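Local coordinates for Tll0287 protein (Thermosynechococcus elongatus, PDB 5B82) that carries a covalently attached heme c in a PAS-like domain and probably serves a redox or sensing role, at residues M44-A49 with K65-V71; L142-K148 with A164-V169. One frame throughout, in Å; residues are numbered along the deposited sequence.

Overall arrangement
The two contacts grip the same heme c from opposite faces. Contact 1 (44-49 with 65-71) joins the end of helix 28-49 to the loop leading into helix 69-82 and supplies Cys68 as one axial ligand. Contact 2 (142-148 with 164-169) supports His145, the other axial ligand, and includes one of the two covalent heme attachments, Cys144. Their centres lie about 15 Å apart, yet Cys68 SG and His145 NE2 are 4.2 Å from one another with the iron between them. Contact 1 closes before contact 2 opens along the chain, and the heme bridges the two. Arg94, Asn95, His98, Tyr159 and Arg173 add hydrogen bonds to the heme.

Contact 1. Residues M44-A49 with K65-V71; sequences MRIGLA and KAVCAPV. With HEC (heme c), chain B.
Arg45 runs across Val71 and ends beside Cys68, over the heme face near the CHB methine. Its CB meets Val71 CG2 at 3.7 Å, and CG continues past the same methyl toward Val67 CG1. CD then settles on the porphyrin, 3.4 Å from C2B of the heme. A bend at chi3 (-46°) turns the chain so that NE and CZ lie by the CHB methine, and the guanidinium is sandwiched, with the porphyrin rim on one face and the methyls of Val71 on the other. At the tip, NH1 approaches Cys68 SG at the guanidinium edge in a weak hydrogen bond whose sulfur position is less sure. NH2, the other terminal nitrogen, is hydrogen-bonded to Gln88 OE1 and Tyr176 OH.

Cys68 SG binds the heme iron at 2.1 Å, opposite His145, giving the His/Cys axial pair of this PAS-like heme protein. Val67 lies against the heme, its CG2 reaching CBC, while CG1 packs on Ala49 CB at 4.0 Å.

Farther from the heme, Leu48 turns CD1 toward Pro70 CG, 3.8 Å away, and the neighbouring carbonyl O of Val67, which is buried without a hydrogen-bond partner in the model. Met44, extended from CG outward, sets its terminal CE 3.5 Å from Pro70 CB. On the other flank Lys65, with its whole side chain stretched out, brings NZ to Leu48 O in the carbonyl plane, on a lone pair, at a C=O...N angle of 143°. The modelled bond is very short, so its exact length is doubtful. Thr51 OG1 is a second partner of this ammonium, which lies where the positive charge would suit the carbonyl end of helix 28-49.

Contact 2. Residues L142-K148 with A164-V169; sequences LACHGAK and AYGFRV. With HEC (heme c), chain B.
His145 turns ND1 onto the carbonyl O of Ala164, 2.8 Å away, while its NE2 binds the heme iron at 2.1 Å. The acceptor lies in the imidazole plane and the N-H...O angle is 156°, so this bond and the iron together fix the rotation of the ring about CB-CG. Just before it, Cys144 SG is joined covalently to CAC of the heme. With Cys141 these two residues form the Cys-X-X-Cys-His motif characteristic of c-type hemes, here on a short, weakly bonded helical turn.

The loop 164-169 holds the turn through its backbone. Gly166 N donates to Gly146 O at 2.7 Å, and Phe167 N makes a longer, weak bond to His145 O. That carbonyl also meets the edge of the Phe167 ring, at CD2, while Lys92 makes a cation-pi contact with the same ring. Gly166 has a positive phi (79°), which favours glycine at this bend.

Outside this layer, the Lys148 chain runs along the Tyr165 ring in the direction of its hydroxyl. Lys148 CG stands 3.7 Å from the ring centroid, a CH-pi contact almost along the ring normal, and the extended chain carries on across CZ toward OH, which is hydrogen-bonded to Arg163. Replacing Tyr165 with alanine would probably leave the Lys148 methylenes without their aromatic platform, free to swing, and Arg163 without its hydroxyl partner. Near the far end of loop 164-169, Leu142 from the helical turn lays CD2 against Phe167 O and CD1 against Val169 CG2, 3.9 Å away, the two branched ends set roughly perpendicular.

Contact 1. Residues M44-A49 with K65-V71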
loop_
_atom_site.group_PDB
_atom_site.type_symbol
_atom_site.label_atom_id
_atom_site.label_comp_id
_atom_site.label_asym_id
_atom_site.label_seq_id
_atom_site.Cartn_x
_atom_site.Cartn_y
_atom_site.Cartn_z
ATOM N N MET A 44 5.581 -6.467 7.133
ATOM C CA MET A 44 4.496 -6.746 8.066
ATOM C C MET A 44 3.279 -7.253 7.323
ATOM O O MET A 44 2.706 -8.289 7.696
ATOM C CB MET A 44 4.112 -5.507 8.872
ATOM C CG MET A 44 2.766 -5.642 9.590
ATOM S SD MET A 44 2.347 -4.113 10.468
ATOM C CE MET A 44 0.576 -4.275 10.595
ATOM N N ARG A 45 2.869 -6.536 6.275
ATOM C CA ARG A 45 1.709 -7.032 5.527
ATOM C C ARG A 45 1.957 -8.439 4.993
ATOM O O ARG A 45 1.116 -9.334 5.147
ATOM C CB ARG A 45 1.328 -6.118 4.364
ATOM C CG ARG A 45 -0.094 -6.401 3.859
ATOM C CD ARG A 45 -0.254 -6.072 2.379
ATOM N NE ARG A 45 0.323 -4.769 2.058
ATOM C CZ ARG A 45 -0.293 -3.608 2.238
ATOM N NH1 ARG A 45 -1.524 -3.575 2.735
ATOM N NH2 ARG A 45 0.324 -2.479 1.915
ATOM N N ILE A 46 3.113 -8.623 4.358
ATOM C CA ILE A 46 3.452 -9.923 3.785
ATOM C C ILE A 46 3.374 -11.023 4.839
ATOM O O ILE A 46 2.854 -12.118 4.592
ATOM C CB ILE A 46 4.842 -9.874 3.136
ATOM C CG1 ILE A 46 4.746 -9.129 1.804
ATOM C CG2 ILE A 46 5.392 -11.273 2.921
ATOM C CD1 ILE A 46 6.079 -8.655 1.270
ATOM N N GLY A 47 3.865 -10.703 6.030
ATOM C CA GLY A 47 3.827 -11.613 7.152
ATOM C C GLY A 47 2.421 -11.971 7.580
ATOM O O GLY A 47 2.133 -13.142 7.837
ATOM N N LEU A 48 1.535 -10.982 7.664
ATOM C CA LEU A 48 0.154 -11.282 8.057
ATOM C C LEU A 48 -0.553 -12.136 6.999
ATOM O O LEU A 48 -1.278 -13.078 7.324
ATOM C CB LEU A 48 -0.633 -10.000 8.343
ATOM C CG LEU A 48 -0.146 -9.248 9.584
ATOM C CD1 LEU A 48 -0.852 -7.902 9.746
ATOM C CD2 LEU A 48 -0.341 -10.119 10.809
ATOM N N ALA A 49 -0.322 -11.822 5.731
ATOM C CA ALA A 49 -0.972 -12.565 4.655
ATOM C C ALA A 49 -0.400 -13.967 4.449
ATOM O O ALA A 49 -1.074 -14.824 3.880
ATOM C CB ALA A 49 -0.907 -11.775 3.354
ATOM N N LYS A 65 -9.376 -12.801 9.025
ATOM C CA LYS A 65 -8.171 -12.302 9.678
ATOM C C LYS A 65 -7.842 -10.892 9.197
ATOM O O LYS A 65 -7.975 -10.589 8.012
ATOM C CB LYS A 65 -7.006 -13.242 9.363
ATOM C CG LYS A 65 -5.630 -12.805 9.828
ATOM C CD LYS A 65 -4.562 -13.770 9.299
ATOM C CE LYS A 65 -3.180 -13.464 9.873
ATOM N NZ LYS A 65 -2.123 -14.376 9.331
ATOM N N ALA A 66 -7.416 -10.033 10.119
ATOM C CA ALA A 66 -6.987 -8.690 9.762
ATOM C C ALA A 66 -5.623 -8.768 9.095
ATOM O O ALA A 66 -4.675 -9.333 9.642
ATOM C CB ALA A 66 -6.928 -7.798 10.988
ATOM N N VAL A 67 -5.527 -8.220 7.897
ATOM C CA VAL A 67 -4.269 -8.251 7.183
ATOM C C VAL A 67 -3.837 -6.829 6.830
ATOM O O VAL A 67 -2.770 -6.378 7.246
ATOM C CB VAL A 67 -4.361 -9.152 5.935
ATOM C CG1 VAL A 67 -3.178 -8.918 5.004
ATOM C CG2 VAL A 67 -4.466 -10.636 6.349
ATOM N N CYS A 68 -4.682 -6.112 6.098
ATOM C CA CYS A 68 -4.294 -4.806 5.579
ATOM C C CYS A 68 -4.715 -3.614 6.457
ATOM O O CYS A 68 -4.047 -2.582 6.447
ATOM C CB CYS A 68 -4.795 -4.640 4.143
ATOM S SG CYS A 68 -4.003 -5.737 2.919
ATOM N N ALA A 69 -5.804 -3.751 7.216
ATOM C CA ALA A 69 -6.214 -2.678 8.133
ATOM C C ALA A 69 -5.106 -2.244 9.119
ATOM O O ALA A 69 -4.837 -1.032 9.268
ATOM C CB ALA A 69 -7.508 -3.038 8.870
ATOM N N PRO A 70 -4.448 -3.219 9.787
ATOM C CA PRO A 70 -3.342 -2.809 10.661
ATOM C C PRO A 70 -2.194 -2.118 9.927
ATOM O O PRO A 70 -1.453 -1.355 10.557
ATOM C CB PRO A 70 -2.869 -4.132 11.285
ATOM C CG PRO A 70 -3.462 -5.202 10.458
ATOM C CD PRO A 70 -4.738 -4.658 9.934
ATOM N N VAL A 71 -2.043 -2.375 8.628
ATOM C CA VAL A 71 -1.045 -1.660 7.833
ATOM C C VAL A 71 -1.389 -0.171 7.763
ATOM O O VAL A 71 -0.528 0.685 7.981
ATOM C CB VAL A 71 -0.919 -2.243 6.407
ATOM C CG1 VAL A 71 -0.009 -1.387 5.557
ATOM C CG2 VAL A 71 -0.410 -3.678 6.472
HETATM FE FE HEC B . -5.089 -6.037 1.126
HETATM C CHA HEC B . -6.246 -2.854 1.372
HETATM C CHB HEC B . -2.377 -4.849 -0.730
HETATM C CHC HEC B . -3.730 -9.140 1.041
HETATM C CHD HEC B . -7.936 -7.281 2.591
HETATM N NA HEC B . -4.462 -4.204 0.391
HETATM C C1A HEC B . -5.038 -3.000 0.739
HETATM C C2A HEC B . -4.163 -1.927 0.307
HETATM C C3A HEC B . -3.096 -2.495 -0.269
HETATM C C4A HEC B . -3.264 -3.925 -0.234
HETATM C CMA HEC B . -1.881 -1.787 -0.890
HETATM C CAA HEC B . -4.409 -0.409 0.500
HETATM C CBA HEC B . -4.940 0.256 -0.769
HETATM C CGA HEC B . -6.422 0.029 -0.895
HETATM O O1A HEC B . -6.850 -0.636 -1.870
HETATM O O2A HEC B . -7.187 0.482 -0.003
HETATM N NB HEC B . -3.391 -6.824 0.290
HETATM C C1B HEC B . -2.376 -6.175 -0.382
HETATM C C2B HEC B . -1.316 -7.123 -0.654
HETATM C C3B HEC B . -1.696 -8.309 -0.172
HETATM C C4B HEC B . -2.999 -8.144 0.439
HETATM C CMB HEC B . -0.005 -6.813 -1.422
HETATM C CAB HEC B . -0.889 -9.628 -0.230
HETATM C CBB HEC B . 0.396 -9.525 0.631
HETATM N NC HEC B . -5.737 -7.872 1.678
HETATM C C1C HEC B . -4.984 -9.021 1.605
HETATM C C2C HEC B . -5.672 -10.052 2.353
HETATM C C3C HEC B . -6.894 -9.586 2.666
HETATM C C4C HEC B . -6.918 -8.175 2.323
HETATM C CMC HEC B . -5.237 -11.536 2.329
HETATM C CAC HEC B . -8.050 -10.353 3.363
HETATM C CBC HEC B . -7.702 -10.951 4.747
HETATM N ND HEC B . -6.841 -5.225 1.805
HETATM C C1D HEC B . -7.826 -5.912 2.507
HETATM C C2D HEC B . -8.717 -4.951 3.128
HETATM C C3D HEC B . -8.180 -3.584 2.728
HETATM C C4D HEC B . -7.024 -3.845 1.914
HETATM C CMD HEC B . -9.954 -5.237 4.005
HETATM C CAD HEC B . -8.724 -2.195 3.125
HETATM C CBD HEC B . -8.010 -1.854 4.428
HETATM C CGD HEC B . -8.287 -0.430 4.858
HETATM O O1D HEC B . -9.457 -0.098 5.150
HETATM O O2D HEC B . -7.323 0.365 4.911
#

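Contact 2. Residues L142-K148 with A164-V169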
loop_
_atom_site.group_PDB
_atom_site.type_symbol
_atom_site.label_atom_id
_atom_site.label_comp_id
_atom_site.label_asym_id
_atom_site.label_seq_id
_atom_site.Cartn_x
_atom_site.Cartn_y
_atom_site.Cartn_z
ATOM N N LEU A 142 -4.324 -12.894 -3.184
ATOM C CA LEU A 142 -5.464 -13.279 -3.999
ATOM C C LEU A 142 -6.618 -13.823 -3.160
ATOM O O LEU A 142 -7.735 -13.961 -3.661
ATOM C CB LEU A 142 -5.055 -14.306 -5.060
ATOM C CG LEU A 142 -3.957 -13.904 -6.048
ATOM C CD1 LEU A 142 -3.660 -15.061 -7.003
ATOM C CD2 LEU A 142 -4.349 -12.654 -6.819
ATOM N N ALA A 143 -6.354 -14.137 -1.891
ATOM C CA ALA A 143 -7.430 -14.536 -0.988
ATOM C C ALA A 143 -8.501 -13.451 -0.866
ATOM O O ALA A 143 -9.678 -13.761 -0.689
ATOM C CB ALA A 143 -6.880 -14.893 0.390
ATOM N N CYS A 144 -8.101 -12.182 -0.973
ATOM C CA CYS A 144 -9.047 -11.075 -0.750
ATOM C C CYS A 144 -9.034 -10.037 -1.869
ATOM O O CYS A 144 -9.916 -9.178 -1.942
ATOM C CB CYS A 144 -8.768 -10.363 0.581
ATOM S SG CYS A 144 -8.762 -11.407 2.054
ATOM N N HIS A 145 -8.023 -10.115 -2.726
ATOM C CA HIS A 145 -7.892 -9.216 -3.863
ATOM C C HIS A 145 -7.870 -9.994 -5.180
ATOM O O HIS A 145 -7.498 -9.453 -6.225
ATOM C CB HIS A 145 -6.607 -8.402 -3.743
ATOM C CG HIS A 145 -6.556 -7.504 -2.542
ATOM N ND1 HIS A 145 -7.369 -6.401 -2.403
ATOM C CD2 HIS A 145 -5.757 -7.521 -1.447
ATOM C CE1 HIS A 145 -7.081 -5.781 -1.270
ATOM N NE2 HIS A 145 -6.102 -6.437 -0.672
ATOM N N GLY A 146 -8.247 -11.269 -5.119
ATOM C CA GLY A 146 -8.310 -12.109 -6.301
ATOM C C GLY A 146 -9.631 -11.943 -7.029
ATOM O O GLY A 146 -10.062 -10.820 -7.293
ATOM N N ALA A 147 -10.281 -13.061 -7.347
ATOM C CA ALA A 147 -11.543 -13.019 -8.082
ATOM C C ALA A 147 -12.589 -12.203 -7.337
ATOM O O ALA A 147 -12.728 -12.320 -6.117
ATOM C CB ALA A 147 -12.061 -14.430 -8.356
ATOM N N LYS A 148 -13.313 -11.372 -8.083
ATOM C CA LYS A 148 -14.325 -10.493 -7.508
ATOM C C LYS A 148 -15.376 -11.307 -6.778
ATOM O O LYS A 148 -15.832 -10.933 -5.701
ATOM C CB LYS A 148 -14.988 -9.657 -8.603
ATOM C CG LYS A 148 -16.025 -8.667 -8.092
ATOM C CD LYS A 148 -16.673 -7.906 -9.243
ATOM C CE LYS A 148 -17.737 -6.936 -8.749
ATOM N NZ LYS A 148 -18.381 -6.217 -9.884
ATOM N N ALA A 164 -10.434 -3.170 -5.535
ATOM C CA ALA A 164 -9.195 -3.908 -5.296
ATOM C C ALA A 164 -9.333 -5.417 -5.499
ATOM O O ALA A 164 -9.047 -6.207 -4.591
ATOM C CB ALA A 164 -8.655 -3.599 -3.899
ATOM N N TYR A 165 -9.758 -5.816 -6.694
ATOM C CA TYR A 165 -9.880 -7.233 -7.036
ATOM C C TYR A 165 -9.439 -7.473 -8.466
ATOM O O TYR A 165 -9.146 -6.529 -9.202
ATOM C CB TYR A 165 -11.321 -7.724 -6.850
ATOM C CG TYR A 165 -12.363 -6.891 -7.576
ATOM C CD1 TYR A 165 -13.105 -5.929 -6.901
ATOM C CD2 TYR A 165 -12.606 -7.067 -8.935
ATOM C CE1 TYR A 165 -14.051 -5.163 -7.555
ATOM C CE2 TYR A 165 -13.550 -6.305 -9.597
ATOM C CZ TYR A 165 -14.270 -5.353 -8.902
ATOM O OH TYR A 165 -15.216 -4.592 -9.554
ATOM N N GLY A 166 -9.399 -8.742 -8.853
ATOM C CA GLY A 166 -9.046 -9.119 -10.210
ATOM C C GLY A 166 -7.557 -9.081 -10.488
ATOM O O GLY A 166 -7.140 -9.065 -11.642
ATOM N N PHE A 167 -6.748 -9.065 -9.435
ATOM C CA PHE A 167 -5.296 -9.095 -9.599
ATOM C C PHE A 167 -4.771 -10.497 -9.904
ATOM O O PHE A 167 -5.422 -11.495 -9.597
ATOM C CB PHE A 167 -4.606 -8.581 -8.342
ATOM C CG PHE A 167 -4.840 -7.127 -8.072
ATOM C CD1 PHE A 167 -4.078 -6.160 -8.704
ATOM C CD2 PHE A 167 -5.801 -6.728 -7.168
ATOM C CE1 PHE A 167 -4.290 -4.823 -8.448
ATOM C CE2 PHE A 167 -6.012 -5.391 -6.909
ATOM C CZ PHE A 167 -5.254 -4.441 -7.549
ATOM N N ARG A 168 -3.585 -10.558 -10.502
ATOM C CA ARG A 168 -2.858 -11.812 -10.664
ATOM C C ARG A 168 -1.501 -11.672 -9.993
ATOM O O ARG A 168 -1.044 -10.557 -9.753
ATOM C CB ARG A 168 -2.665 -12.149 -12.140
ATOM C CG ARG A 168 -3.945 -12.455 -12.889
ATOM C CD ARG A 168 -3.731 -13.542 -13.946
ATOM N NE ARG A 168 -2.413 -13.476 -14.580
ATOM C CZ ARG A 168 -2.048 -12.559 -15.474
ATOM N NH1 ARG A 168 -2.894 -11.604 -15.837
ATOM N NH2 ARG A 168 -0.828 -12.588 -15.995
ATOM N N VAL A 169 -0.866 -12.798 -9.684
ATOM C CA VAL A 169 0.456 -12.784 -9.072
ATOM C C VAL A 169 1.435 -12.045 -9.970
ATOM O O VAL A 169 1.605 -12.399 -11.137
ATOM C CB VAL A 169 0.988 -14.208 -8.837
ATOM C CG1 VAL A 169 2.414 -14.165 -8.316
ATOM C CG2 VAL A 169 0.095 -14.944 -7.866
HETATM FE FE HEC B . -5.089 -6.037 1.126
HETATM C CHA HEC B . -6.246 -2.854 1.372
HETATM C CHB HEC B . -2.377 -4.849 -0.730
HETATM C CHC HEC B . -3.730 -9.140 1.041
HETATM C CHD HEC B . -7.936 -7.281 2.591
HETATM N NA HEC B . -4.462 -4.204 0.391
HETATM C C1A HEC B . -5.038 -3.000 0.739
HETATM C C2A HEC B . -4.163 -1.927 0.307
HETATM C C3A HEC B . -3.096 -2.495 -0.269
HETATM C C4A HEC B . -3.264 -3.925 -0.234
HETATM C CMA HEC B . -1.881 -1.787 -0.890
HETATM C CAA HEC B . -4.409 -0.409 0.500
HETATM C CBA HEC B . -4.940 0.256 -0.769
HETATM C CGA HEC B . -6.422 0.029 -0.895
HETATM O O1A HEC B . -6.850 -0.636 -1.870
HETATM O O2A HEC B . -7.187 0.482 -0.003
HETATM N NB HEC B . -3.391 -6.824 0.290
HETATM C C1B HEC B . -2.376 -6.175 -0.382
HETATM C C2B HEC B . -1.316 -7.123 -0.654
HETATM C C3B HEC B . -1.696 -8.309 -0.172
HETATM C C4B HEC B . -2.999 -8.144 0.439
HETATM C CMB HEC B . -0.005 -6.813 -1.422
HETATM C CAB HEC B . -0.889 -9.628 -0.230
HETATM C CBB HEC B . 0.396 -9.525 0.631
HETATM N NC HEC B . -5.737 -7.872 1.678
HETATM C C1C HEC B . -4.984 -9.021 1.605
HETATM C C2C HEC B . -5.672 -10.052 2.353
HETATM C C3C HEC B . -6.894 -9.586 2.666
HETATM C C4C HEC B . -6.918 -8.175 2.323
HETATM C CMC HEC B . -5.237 -11.536 2.329
HETATM C CAC HEC B . -8.050 -10.353 3.363
HETATM C CBC HEC B . -7.702 -10.951 4.747
HETATM N ND HEC B . -6.841 -5.225 1.805
HETATM C C1D HEC B . -7.826 -5.912 2.507
HETATM C C2D HEC B . -8.717 -4.951 3.128
HETATM C C3D HEC B . -8.180 -3.584 2.728
HETATM C C4D HEC B . -7.024 -3.845 1.914
HETATM C CMD HEC B . -9.954 -5.237 4.005
HETATM C CAD HEC B . -8.724 -2.195 3.125
HETATM C CBD HEC B . -8.010 -1.854 4.428
HETATM C CGD HEC B . -8.287 -0.430 4.858
HETATM O O1D HEC B . -9.457 -0.098 5.150
HETATM O O2D HEC B . -7.323 0.365 4.911
#